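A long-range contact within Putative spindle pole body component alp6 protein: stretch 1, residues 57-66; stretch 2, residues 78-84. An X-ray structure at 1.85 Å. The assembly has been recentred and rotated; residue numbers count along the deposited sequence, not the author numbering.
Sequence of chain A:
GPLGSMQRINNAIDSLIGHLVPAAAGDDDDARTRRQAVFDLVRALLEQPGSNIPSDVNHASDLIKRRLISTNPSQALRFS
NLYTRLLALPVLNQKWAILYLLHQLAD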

ATOM      1  N   VAL A  57      -9.681   9.253  11.371  1.00 75.37           N
ATOM      2  CA  VAL A  57      -9.436   9.200  12.806  1.00 74.33           C
ATOM      3  C   VAL A  57      -7.990   9.616  13.086  1.00 73.40           C
ATOM      4  O   VAL A  57      -7.120   9.485  12.223  1.00 70.51           O
ATOM      5  CB  VAL A  57      -9.749   7.790  13.368  1.00 68.90           C
ATOM      6  CG1 VAL A  57      -8.685   6.796  12.946  1.00 69.84           C
ATOM      7  CG2 VAL A  57      -9.909   7.820  14.891  1.00 65.21           C
ATOM      8  N   ASN A  58      -7.741  10.145  14.284  1.00 71.03           N
ATOM      9  CA  ASN A  58      -6.394  10.508  14.708  1.00 70.42           C
ATOM     10  C   ASN A  58      -5.582   9.312  15.197  1.00 68.15           C
ATOM     11  O   ASN A  58      -4.498   9.508  15.755  1.00 69.52           O
ATOM     12  CB  ASN A  58      -6.457  11.573  15.808  1.00 74.90           C
ATOM     13  CG  ASN A  58      -6.695  12.972  15.260  1.00 72.59           C
ATOM     14  OD1 ASN A  58      -6.907  13.158  14.062  1.00 73.59           O
ATOM     15  ND2 ASN A  58      -6.661  13.963  16.142  1.00 68.07           N
ATOM     16  N   HIS A  59      -6.069   8.087  14.991  1.00 64.65           N
ATOM     17  CA  HIS A  59      -5.419   6.915  15.573  1.00 60.25           C
ATOM     18  C   HIS A  59      -4.088   6.616  14.891  1.00 56.16           C
ATOM     19  O   HIS A  59      -3.064   6.437  15.562  1.00 54.37           O
ATOM     20  CB  HIS A  59      -6.352   5.706  15.491  1.00 56.94           C
ATOM     21  CG  HIS A  59      -5.757   4.445  16.033  1.00 61.35           C
ATOM     22  ND1 HIS A  59      -5.325   3.418  15.222  1.00 68.35           N
ATOM     23  CD2 HIS A  59      -5.520   4.045  17.305  1.00 64.38           C
ATOM     24  CE1 HIS A  59      -4.847   2.439  15.970  1.00 67.70           C
ATOM     25  NE2 HIS A  59      -4.954   2.795  17.238  1.00 66.98           N
ATOM     26  N   ALA A  60      -4.083   6.547  13.559  1.00 51.01           N
ATOM     27  CA  ALA A  60      -2.836   6.278  12.847  1.00 48.90           C
ATOM     28  C   ALA A  60      -1.857   7.434  12.993  1.00 45.36           C
ATOM     29  O   ALA A  60      -0.649   7.218  13.145  1.00 47.15           O
ATOM     30  CB  ALA A  60      -3.116   6.007  11.370  1.00 47.70           C
ATOM     31  N   SER A  61      -2.360   8.668  12.948  1.00 48.26           N
ATOM     32  CA  SER A  61      -1.487   9.824  13.093  1.00 49.01           C
ATOM     33  C   SER A  61      -0.898   9.910  14.495  1.00 48.40           C
ATOM     34  O   SER A  61       0.241  10.366  14.662  1.00 47.19           O
ATOM     35  CB  SER A  61      -2.258  11.096  12.745  1.00 56.66           C
ATOM     36  OG  SER A  61      -3.428  11.210  13.534  1.00 63.03           O
ATOM     37  N   ASP A  62      -1.651   9.486  15.513  1.00 50.72           N
ATOM     38  CA  ASP A  62      -1.097   9.434  16.862  1.00 49.77           C
ATOM     39  C   ASP A  62      -0.041   8.341  16.979  1.00 49.21           C
ATOM     40  O   ASP A  62       0.975   8.521  17.661  1.00 46.94           O
ATOM     41  CB  ASP A  62      -2.212   9.213  17.882  1.00 56.58           C
ATOM     42  CG  ASP A  62      -2.865  10.505  18.313  1.00 67.48           C
ATOM     43  OD1 ASP A  62      -4.110  10.586  18.270  1.00 70.47           O
ATOM     44  OD2 ASP A  62      -2.134  11.441  18.700  1.00 73.30           O
ATOM     45  N   LEU A  63      -0.267   7.200  16.320  1.00 47.17           N
ATOM     46  CA  LEU A  63       0.750   6.155  16.293  1.00 48.08           C
ATOM     47  C   LEU A  63       2.005   6.634  15.578  1.00 45.95           C
ATOM     48  O   LEU A  63       3.125   6.343  16.013  1.00 51.33           O
ATOM     49  CB  LEU A  63       0.203   4.897  15.615  1.00 53.40           C
ATOM     50  CG  LEU A  63      -0.749   3.991  16.400  1.00 57.10           C
ATOM     51  CD1 LEU A  63      -1.345   2.936  15.488  1.00 54.24           C
ATOM     52  CD2 LEU A  63      -0.025   3.338  17.558  1.00 54.24           C
ATOM     53  N   ILE A  64       1.834   7.374  14.479  1.00 42.46           N
ATOM     54  CA  ILE A  64       2.986   7.861  13.727  1.00 42.21           C
ATOM     55  C   ILE A  64       3.754   8.900  14.535  1.00 42.56           C
ATOM     56  O   ILE A  64       4.989   8.873  14.591  1.00 46.56           O
ATOM     57  CB  ILE A  64       2.540   8.420  12.365  1.00 38.78           C
ATOM     58  CG1 ILE A  64       2.053   7.288  11.453  1.00 39.24           C
ATOM     59  CG2 ILE A  64       3.671   9.199  11.710  1.00 42.16           C
ATOM     60  CD1 ILE A  64       1.390   7.775  10.177  1.00 39.29           C
ATOM     61  N   LYS A  65       3.042   9.826  15.183  1.00 42.47           N
ATOM     62  CA  LYS A  65       3.725  10.852  15.962  1.00 51.71           C
ATOM     63  C   LYS A  65       4.549  10.232  17.086  1.00 56.18           C
ATOM     64  O   LYS A  65       5.728  10.561  17.260  1.00 53.59           O
ATOM     65  CB  LYS A  65       2.713  11.854  16.522  1.00 58.02           C
ATOM     66  CG  LYS A  65       3.244  13.281  16.615  1.00 69.19           C
ATOM     67  CD  LYS A  65       2.330  14.177  17.443  1.00 73.09           C
ATOM     68  CE  LYS A  65       0.871  14.036  17.017  1.00 76.24           C
ATOM     69  NZ  LYS A  65       0.631  14.412  15.591  1.00 75.03           N
ATOM     70  N   ARG A  66       3.947   9.326  17.861  1.00 56.73           N
ATOM     71  CA  ARG A  66       4.683   8.746  18.980  1.00 66.45           C
ATOM     72  C   ARG A  66       5.843   7.889  18.494  1.00 71.19           C
ATOM     73  O   ARG A  66       6.882   7.815  19.160  1.00 73.48           O
ATOM     74  CB  ARG A  66       3.747   7.936  19.877  1.00 64.73           C
ATOM     75  CG  ARG A  66       3.096   8.756  20.987  1.00 73.94           C
ATOM     76  CD  ARG A  66       4.090   9.720  21.640  1.00 81.16           C
ATOM     77  NE  ARG A  66       3.599  10.254  22.910  1.00 86.67           N
ATOM     78  CZ  ARG A  66       3.326  11.536  23.138  1.00 84.05           C
ATOM     79  NH1 ARG A  66       3.493  12.436  22.178  1.00 86.08           N
ATOM     80  NH2 ARG A  66       2.882  11.919  24.327  1.00 84.02           N
ATOM     81  N   ARG A  78       7.432  18.413  11.138  1.00 51.48           N
ATOM     82  CA  ARG A  78       7.159  18.352   9.709  1.00 44.81           C
ATOM     83  C   ARG A  78       6.033  17.370   9.400  1.00 43.71           C
ATOM     84  O   ARG A  78       5.157  17.660   8.577  1.00 39.07           O
ATOM     85  CB  ARG A  78       8.431  17.979   8.951  1.00 49.70           C
ATOM     86  CG  ARG A  78       8.233  17.860   7.450  1.00 54.80           C
ATOM     87  CD  ARG A  78       9.482  18.274   6.670  1.00 64.18           C
ATOM     88  NE  ARG A  78      10.649  17.441   6.957  1.00 69.80           N
ATOM     89  CZ  ARG A  78      11.092  16.458   6.175  1.00 60.67           C
ATOM     90  NH1 ARG A  78      10.465  16.165   5.042  1.00 46.37           N
ATOM     91  NH2 ARG A  78      12.173  15.771   6.523  1.00 60.20           N
ATOM     92  N   PHE A  79       6.027  16.205  10.055  1.00 46.71           N
ATOM     93  CA  PHE A  79       4.923  15.279   9.835  1.00 41.11           C
ATOM     94  C   PHE A  79       3.597  15.893  10.263  1.00 40.98           C
ATOM     95  O   PHE A  79       2.580  15.729   9.579  1.00 35.88           O
ATOM     96  CB  PHE A  79       5.126  13.966  10.586  1.00 44.90           C
ATOM     97  CG  PHE A  79       3.846  13.193  10.737  1.00 42.71           C
ATOM     98  CD1 PHE A  79       3.334  12.474   9.664  1.00 41.75           C
ATOM     99  CD2 PHE A  79       3.119  13.244  11.919  1.00 44.20           C
ATOM    100  CE1 PHE A  79       2.132  11.785   9.776  1.00 37.02           C
ATOM    101  CE2 PHE A  79       1.917  12.573  12.040  1.00 40.16           C
ATOM    102  CZ  PHE A  79       1.424  11.833  10.973  1.00 38.25           C
ATOM    103  N   SER A  80       3.584  16.570  11.412  1.00 39.00           N
ATOM    104  CA  SER A  80       2.350  17.166  11.913  1.00 43.92           C
ATOM    105  C   SER A  80       1.794  18.192  10.932  1.00 43.49           C
ATOM    106  O   SER A  80       0.578  18.259  10.709  1.00 41.26           O
ATOM    107  CB  SER A  80       2.607  17.795  13.279  1.00 53.82           C
ATOM    108  OG  SER A  80       1.396  18.223  13.867  1.00 63.83           O
ATOM    109  N   ASN A  81       2.666  18.994  10.324  1.00 45.41           N
ATOM    110  CA  ASN A  81       2.193  19.941   9.319  1.00 42.01           C
ATOM    111  C   ASN A  81       1.718  19.216   8.061  1.00 37.29           C
ATOM    112  O   ASN A  81       0.711  19.604   7.455  1.00 34.25           O
ATOM    113  CB  ASN A  81       3.295  20.950   8.993  1.00 41.46           C
ATOM    114  CG  ASN A  81       3.643  21.839  10.183  1.00 49.54           C
ATOM    115  OD1 ASN A  81       2.866  21.954  11.134  1.00 48.34           O
ATOM    116  ND2 ASN A  81       4.817  22.466  10.138  1.00 45.67           N
ATOM    117  N   LEU A  82       2.423  18.159   7.652  1.00 33.38           N
ATOM    118  CA  LEU A  82       1.969  17.378   6.501  1.00 29.44           C
ATOM    119  C   LEU A  82       0.600  16.750   6.758  1.00 33.65           C
ATOM    120  O   LEU A  82      -0.281  16.774   5.884  1.00 30.31           O
ATOM    121  CB  LEU A  82       2.996  16.297   6.157  1.00 30.63           C
ATOM    122  CG  LEU A  82       4.312  16.756   5.530  1.00 42.06           C
ATOM    123  CD1 LEU A  82       5.384  15.671   5.613  1.00 33.61           C
ATOM    124  CD2 LEU A  82       4.082  17.162   4.091  1.00 37.17           C
ATOM    125  N   TYR A  83       0.399  16.200   7.962  1.00 29.74           N
ATOM    126  CA  TYR A  83      -0.877  15.577   8.302  1.00 33.48           C
ATOM    127  C   TYR A  83      -2.014  16.579   8.204  1.00 36.87           C
ATOM    128  O   TYR A  83      -3.099  16.260   7.701  1.00 33.65           O
ATOM    129  CB  TYR A  83      -0.819  14.989   9.717  1.00 34.54           C
ATOM    130  CG  TYR A  83      -2.142  14.406  10.190  1.00 40.35           C
ATOM    131  CD1 TYR A  83      -2.687  13.280   9.581  1.00 41.58           C
ATOM    132  CD2 TYR A  83      -2.840  14.977  11.247  1.00 47.00           C
ATOM    133  CE1 TYR A  83      -3.899  12.744  10.009  1.00 48.19           C
ATOM    134  CE2 TYR A  83      -4.048  14.446  11.684  1.00 51.37           C
ATOM    135  CZ  TYR A  83      -4.571  13.333  11.060  1.00 56.83           C
ATOM    136  OH  TYR A  83      -5.768  12.808  11.490  1.00 64.40           O
ATOM    137  N   THR A  84      -1.786  17.797   8.691  1.00 35.99           N
ATOM    138  CA  THR A  84      -2.820  18.817   8.632  1.00 33.23           C
ATOM    139  C   THR A  84      -3.174  19.153   7.189  1.00 36.85           C
ATOM    140  O   THR A  84      -4.354  19.274   6.842  1.00 37.05           O
ATOM    141  CB  THR A  84      -2.355  20.063   9.380  1.00 37.19           C
ATOM    142  OG1 THR A  84      -2.262  19.764  10.778  1.00 43.97           O
ATOM    143  CG2 THR A  84      -3.329  21.210   9.169  1.00 41.87           C
TER

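Two helices, 59-66 and 78-84, pack nearly antiparallel at 165°, their axes 10.7 Å apart at closest approach. That gap is wide enough for rings to lie between the backbones, and aromatic packing dominates the contact. Ser 61 faces Tyr 83 (CA to CA 7.5 Å) and Lys 65 faces Ser 80 (CA to CA 7.6 Å).

The apolar part rests on two aromatics one helical turn apart, Phe 79 and Tyr 83, both with chi1 near t and both pointing toward the first helix. Each ring offers a face to an aliphatic carbon. Ile 64 CG2 sits 3.6 Å from the centroid of the Phe 79 ring, 14° off its normal, and comes within 3.5 Å of Phe 79 CZ. Ser 61 CB lies 3.7 Å from the centroid of the Tyr 83 ring, 15° off its normal. Ser 61 points toward the second helix, and its CB and OG lie over the face of the Tyr 83 ring. Phe 79, Ile 64 and Ser 61 are all buried.

The polar part is anchored by a hydrogen bond between the stretches: Tyr 83 OH donates to Asn 58 OD1 at 2.8 Å. Tyrosine suits this place because its ring packs on Ser 61 while its hydroxyl reaches the residue just before the helix. The CB of Asn 58 points sideways, yet the amide end comes nearer and meets the ring at its edge. The hydroxyl of Ser 61, with chi1 in p, turns back to its own helix and gives a weak hydrogen bond from Ser 61 OG to Asn 58 O at 3.0 Å.

Lys 65 closes the border. Its long chain brings Lys 65 NZ to the edge of the Phe 79 ring, 4.2 Å from Phe 79 CE2, approaching the ring edge while Lys 65 stays partly exposed.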